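Local coordinates for protein 4-methyl-5(B-hydroxyethyl)-thiazole monophosphate biosynthesis enzyme (Vibrio cholerae O1 biovar El Tor, PDB 3OT1) that is of unknown function but belongs to the DJ-1/PfpI family and may take part in the biosynthesis of thiazole monophosphate, at residues Q49-G52 against V56-T59; A108-T113 against L167-A172. All coordinates share one frame; numbering follows the deposited sequence.

Overall arrangement
Both contacts belong to one DJ-1/PfpI alpha/beta fold and follow each other along the chain, contact 1 closing before contact 2 opens. Contact 1 is a small beta hairpin, strands 49-51 and 57-59, set apart from the main sheet and about 17 Å from the centre of the chain to its own centre. Contact 2 lies deep in the core, about 5 Å from that centre, where strand 106-110 of the seven-stranded sheet meets helix 166-178. The centres of contacts 1 and 2 are about 19 Å apart and the two do not touch. Helix 22-34 links them: Leu58 of the hairpin packs on it, as do Ile110, Cys111 and Phe169, which places the peripheral hairpin and the probable nucleophile elbow around one shared helix.

Contact 1. Residues Q49-G52 against V56-T59; sequences QVQG and VWLT
The indole of Trp57 lies between two glutamines of the facing strand: Gln49 puts NE2 over one face, 3.5 Å from Trp57 CZ3, while Gln51 lays CB over the other, 3.8 Å from the centroid of the six-membered ring in a CH-pi contact. The Gln51 amide stacks on that same face, its plane 21° from that of the ring, whereas the amide of Gln49 is tilted more steeply. Extended beyond CG, with CG anti to the backbone N (chi1 -166°), Gln51 runs out over the indole toward its pyrrole side. At the ring edge, in plane, a water accepts from Trp57 NE1 at 3.0 Å and more weakly from Gln51 NE2, whose stronger partner is the carbonyl of Gly55 in the turn. A second water donates to both Gln49 OE1 and Thr59 OG1.

Beneath these groups, residues 49-51 and 57-59 form an antiparallel beta hairpin. Val50 and Leu58 are its hydrogen-bonded pair, Val50 N to Leu58 O at 3.0 Å and Leu58 N to Val50 O at 2.8 Å; Gly52 N to Val56 O adds a third bond beside the turn. Val50 CG2 packs 4.0 Å from Leu58 CB, and Leu58 also reaches Val26 of helix 22-34. The hairpin is thus two-sided: aliphatic and buried toward that helix, amide, indole and water on the other face, where Trp57 and Thr59 also pack on polar side chains of a neighbouring subunit.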
loop_
_atom_site.group_PDB
_atom_site.type_symbol
_atom_site.label_atom_id
_atom_site.label_comp_id
_atom_site.label_asym_id
_atom_site.label_seq_id
_atom_site.Cartn_x
_atom_site.Cartn_y
_atom_site.Cartn_z
ATOM N N GLN A 49 -17.966 6.648 1.983
ATOM C CA GLN A 49 -16.630 7.058 1.580
ATOM C C GLN A 49 -16.030 7.955 2.643
ATOM O O GLN A 49 -16.692 8.845 3.208
ATOM C CB GLN A 49 -16.653 7.771 0.251
ATOM C CG GLN A 49 -17.276 9.129 0.259
ATOM C CD GLN A 49 -17.187 9.813 -1.092
ATOM O OE1 GLN A 49 -17.219 9.164 -2.146
ATOM N NE2 GLN A 49 -17.070 11.119 -1.073
ATOM N N VAL A 50 -14.762 7.723 2.925
ATOM C CA VAL A 50 -14.013 8.508 3.882
ATOM C C VAL A 50 -12.690 8.883 3.257
ATOM O O VAL A 50 -12.114 8.131 2.464
ATOM C CB VAL A 50 -13.835 7.750 5.218
ATOM C CG1 VAL A 50 -15.211 7.446 5.850
ATOM C CG2 VAL A 50 -12.986 6.489 5.047
ATOM N N GLN A 51 -12.167 10.034 3.626
ATOM C CA GLN A 51 -10.924 10.502 3.039
ATOM C C GLN A 51 -9.758 10.071 3.912
ATOM O O GLN A 51 -9.720 10.356 5.113
ATOM C CB GLN A 51 -10.944 12.007 2.855
ATOM C CG GLN A 51 -9.841 12.467 1.957
ATOM C CD GLN A 51 -10.025 13.852 1.399
ATOM O OE1 GLN A 51 -10.625 14.738 2.031
ATOM N NE2 GLN A 51 -9.496 14.059 0.193
ATOM N N GLY A 52 -8.820 9.335 3.322
ATOM C CA GLY A 52 -7.636 8.916 4.014
ATOM C C GLY A 52 -6.729 10.069 4.401
ATOM O O GLY A 52 -6.910 11.216 3.986
ATOM N N VAL A 56 -6.500 10.181 -0.110
ATOM C CA VAL A 56 -7.036 9.129 -0.957
ATOM C C VAL A 56 -8.406 8.712 -0.423
ATOM O O VAL A 56 -8.533 8.359 0.760
ATOM C CB VAL A 56 -6.068 7.925 -1.020
ATOM C CG1 VAL A 56 -6.698 6.759 -1.788
ATOM C CG2 VAL A 56 -4.754 8.345 -1.661
ATOM N N TRP A 57 -9.421 8.717 -1.285
ATOM C CA TRP A 57 -10.762 8.304 -0.880
ATOM C C TRP A 57 -10.842 6.799 -0.735
ATOM O O TRP A 57 -10.467 6.069 -1.641
ATOM C CB TRP A 57 -11.805 8.824 -1.875
ATOM C CG TRP A 57 -11.981 10.302 -1.755
ATOM C CD1 TRP A 57 -11.356 11.278 -2.476
ATOM C CD2 TRP A 57 -12.781 10.977 -0.784
ATOM N NE1 TRP A 57 -11.747 12.515 -2.028
ATOM C CE2 TRP A 57 -12.613 12.357 -0.978
ATOM C CE3 TRP A 57 -13.624 10.545 0.241
ATOM C CZ2 TRP A 57 -13.302 13.317 -0.201
ATOM C CZ3 TRP A 57 -14.286 11.489 1.021
ATOM C CH2 TRP A 57 -14.120 12.860 0.801
ATOM N N LEU A 58 -11.346 6.364 0.421
ATOM C CA LEU A 58 -11.578 4.964 0.750
ATOM C C LEU A 58 -13.083 4.735 0.708
ATOM O O LEU A 58 -13.829 5.333 1.453
ATOM C CB LEU A 58 -10.996 4.643 2.128
ATOM C CG LEU A 58 -9.489 4.811 2.261
ATOM C CD1 LEU A 58 -9.075 4.811 3.710
ATOM C CD2 LEU A 58 -8.704 3.783 1.463
ATOM N N THR A 59 -13.517 3.862 -0.190
ATOM C CA THR A 59 -14.920 3.594 -0.414
ATOM C C THR A 59 -15.313 2.267 0.242
ATOM O O THR A 59 -14.950 1.185 -0.233
ATOM C CB THR A 59 -15.190 3.569 -1.917
ATOM O OG1 THR A 59 -14.951 4.878 -2.445
ATOM C CG2 THR A 59 -16.606 3.170 -2.200
HETATM O O HOH W 1 -17.142 6.553 -2.962
HETATM O O HOH W 2 -10.795 15.290 -2.501
#

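Contact 2. Residues A108-T113 against L167-A172; sequences AAICAT and LEFALA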
loop_
_atom_site.group_PDB
_atom_site.type_symbol
_atom_site.label_atom_id
_atom_site.label_comp_id
_atom_site.label_asym_id
_atom_site.label_seq_id
_atom_site.Cartn_x
_atom_site.Cartn_y
_atom_site.Cartn_z
ATOM N N ALA A 108 -6.279 -7.614 14.803
ATOM C CA ALA A 108 -4.995 -7.177 14.265
ATOM C C ALA A 108 -5.029 -5.666 14.130
ATOM O O ALA A 108 -6.028 -5.132 13.682
ATOM C CB ALA A 108 -4.775 -7.841 12.901
ATOM N N ALA A 109 -3.965 -4.985 14.507
ATOM C CA ALA A 109 -3.919 -3.536 14.400
ATOM C C ALA A 109 -2.513 -3.043 14.151
ATOM O O ALA A 109 -1.543 -3.635 14.605
ATOM C CB ALA A 109 -4.476 -2.887 15.672
ATOM N N ILE A 110 -2.401 -1.917 13.450
ATOM C CA ILE A 110 -1.116 -1.401 13.036
ATOM C C ILE A 110 -0.989 0.079 13.347
ATOM O O ILE A 110 -1.975 0.806 13.429
ATOM C CB ILE A 110 -0.893 -1.714 11.526
ATOM C CG1 ILE A 110 0.529 -1.406 11.030
ATOM C CG2 ILE A 110 -1.957 -1.060 10.660
ATOM C CD1 ILE A 110 0.847 -2.067 9.706
ATOM N N CYS A 111 0.272 0.511 13.425
ATOM C CA CYS A 111 0.622 1.917 13.452
ATOM C C CYS A 111 0.104 2.635 14.710
ATOM O O CYS A 111 0.411 2.204 15.814
ATOM C CB CYS A 111 0.114 2.501 12.114
ATOM S SG CYS A 111 0.390 4.190 11.694
ATOM N N ALA A 112 -0.640 3.726 14.568
ATOM C CA ALA A 112 -1.103 4.476 15.730
ATOM C C ALA A 112 -2.160 3.735 16.542
ATOM O O ALA A 112 -2.399 4.068 17.699
ATOM C CB ALA A 112 -1.643 5.858 15.303
ATOM N N THR A 113 -2.857 2.791 15.928
ATOM C CA THR A 113 -4.044 2.236 16.545
ATOM C C THR A 113 -3.812 1.519 17.874
ATOM O O THR A 113 -4.577 1.723 18.789
ATOM C CB THR A 113 -4.812 1.415 15.500
ATOM O OG1 THR A 113 -5.295 2.345 14.523
ATOM C CG2 THR A 113 -5.953 0.654 16.111
ATOM N N LEU A 167 2.807 -4.879 4.757
ATOM C CA LEU A 167 2.809 -6.116 4.003
ATOM C C LEU A 167 3.179 -7.312 4.903
ATOM O O LEU A 167 2.531 -8.363 4.881
ATOM C CB LEU A 167 3.759 -5.954 2.840
ATOM C CG LEU A 167 3.838 -7.087 1.852
ATOM C CD1 LEU A 167 2.466 -7.558 1.454
ATOM C CD2 LEU A 167 4.656 -6.651 0.627
ATOM N N GLU A 168 4.226 -7.145 5.714
ATOM C CA GLU A 168 4.630 -8.172 6.668
ATOM C C GLU A 168 3.483 -8.518 7.609
ATOM O O GLU A 168 3.239 -9.686 7.895
ATOM C CB GLU A 168 5.823 -7.673 7.490
ATOM C CG GLU A 168 7.095 -7.535 6.693
ATOM C CD GLU A 168 8.041 -6.542 7.333
ATOM O OE1 GLU A 168 8.683 -6.899 8.325
ATOM O OE2 GLU A 168 8.123 -5.391 6.862
ATOM N N PHE A 169 2.769 -7.513 8.074
ATOM C CA PHE A 169 1.626 -7.668 8.976
ATOM C C PHE A 169 0.496 -8.440 8.305
ATOM O O PHE A 169 -0.066 -9.379 8.897
ATOM C CB PHE A 169 1.202 -6.250 9.382
ATOM C CG PHE A 169 -0.141 -6.104 10.056
ATOM C CD1 PHE A 169 -0.333 -6.467 11.378
ATOM C CD2 PHE A 169 -1.173 -5.459 9.410
ATOM C CE1 PHE A 169 -1.510 -6.197 12.005
ATOM C CE2 PHE A 169 -2.370 -5.215 10.035
ATOM C CZ PHE A 169 -2.538 -5.595 11.338
ATOM N N ALA A 170 0.087 -8.024 7.104
ATOM C CA ALA A 170 -0.993 -8.696 6.398
ATOM C C ALA A 170 -0.639 -10.166 6.092
ATOM O O ALA A 170 -1.493 -11.047 6.222
ATOM C CB ALA A 170 -1.363 -7.936 5.146
ATOM N N LEU A 171 0.598 -10.419 5.699
ATOM C CA LEU A 171 1.041 -11.784 5.443
ATOM C C LEU A 171 1.046 -12.617 6.723
ATOM O O LEU A 171 0.679 -13.796 6.682
ATOM C CB LEU A 171 2.402 -11.779 4.765
ATOM C CG LEU A 171 2.367 -11.244 3.323
ATOM C CD1 LEU A 171 3.780 -10.871 2.857
ATOM C CD2 LEU A 171 1.671 -12.193 2.352
ATOM N N ALA A 172 1.431 -12.023 7.849
ATOM C CA ALA A 172 1.362 -12.724 9.136
ATOM C C ALA A 172 -0.084 -13.062 9.490
ATOM O O ALA A 172 -0.359 -14.138 10.024
ATOM C CB ALA A 172 1.972 -11.860 10.230
#
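Strand 106-110 of the central sheet ends in the turn that carries Cys111, the strand-to-helix bend that matches the nucleophile elbow of DJ-1/PfpI proteins, and helix 166-178 packs against the last residues of this strand through Phe169. The ring of Phe169 reaches the strand with its far end: CZ lies 3.5 Å from Ala108 CB and equally close to the backbone N of Ala109, which sits at the ring edge. Over one face comes Ile110, whose CB stands 4.2 Å from the ring centroid, 16° off the normal, while Ile110 CD1 touches Phe169 CD2 at 4.0 Å. A chi1 of 167°, which turns the ring away from the backbone N, lets the Phe169 side chain bridge from the helix to the sheet, where the axes of strand 108-110 and helix 167-172 come within 9.9 Å.

In the alpha/beta sandwich this is a helix lying alongside the strand, on one side of the sheet, and running in the opposite direction; Phe169 also meets Leu158 and Ser160 of strand 157-160 and Ile28 of helix 22-34. Beyond Ile110 the chain turns sharply in a type II' beta turn, Ile110 to Thr113, with Cys111 at positive phi (65°), the strained backbone expected of such an elbow. Cys111 and Ile110 both touch Glu24 of helix 22-34.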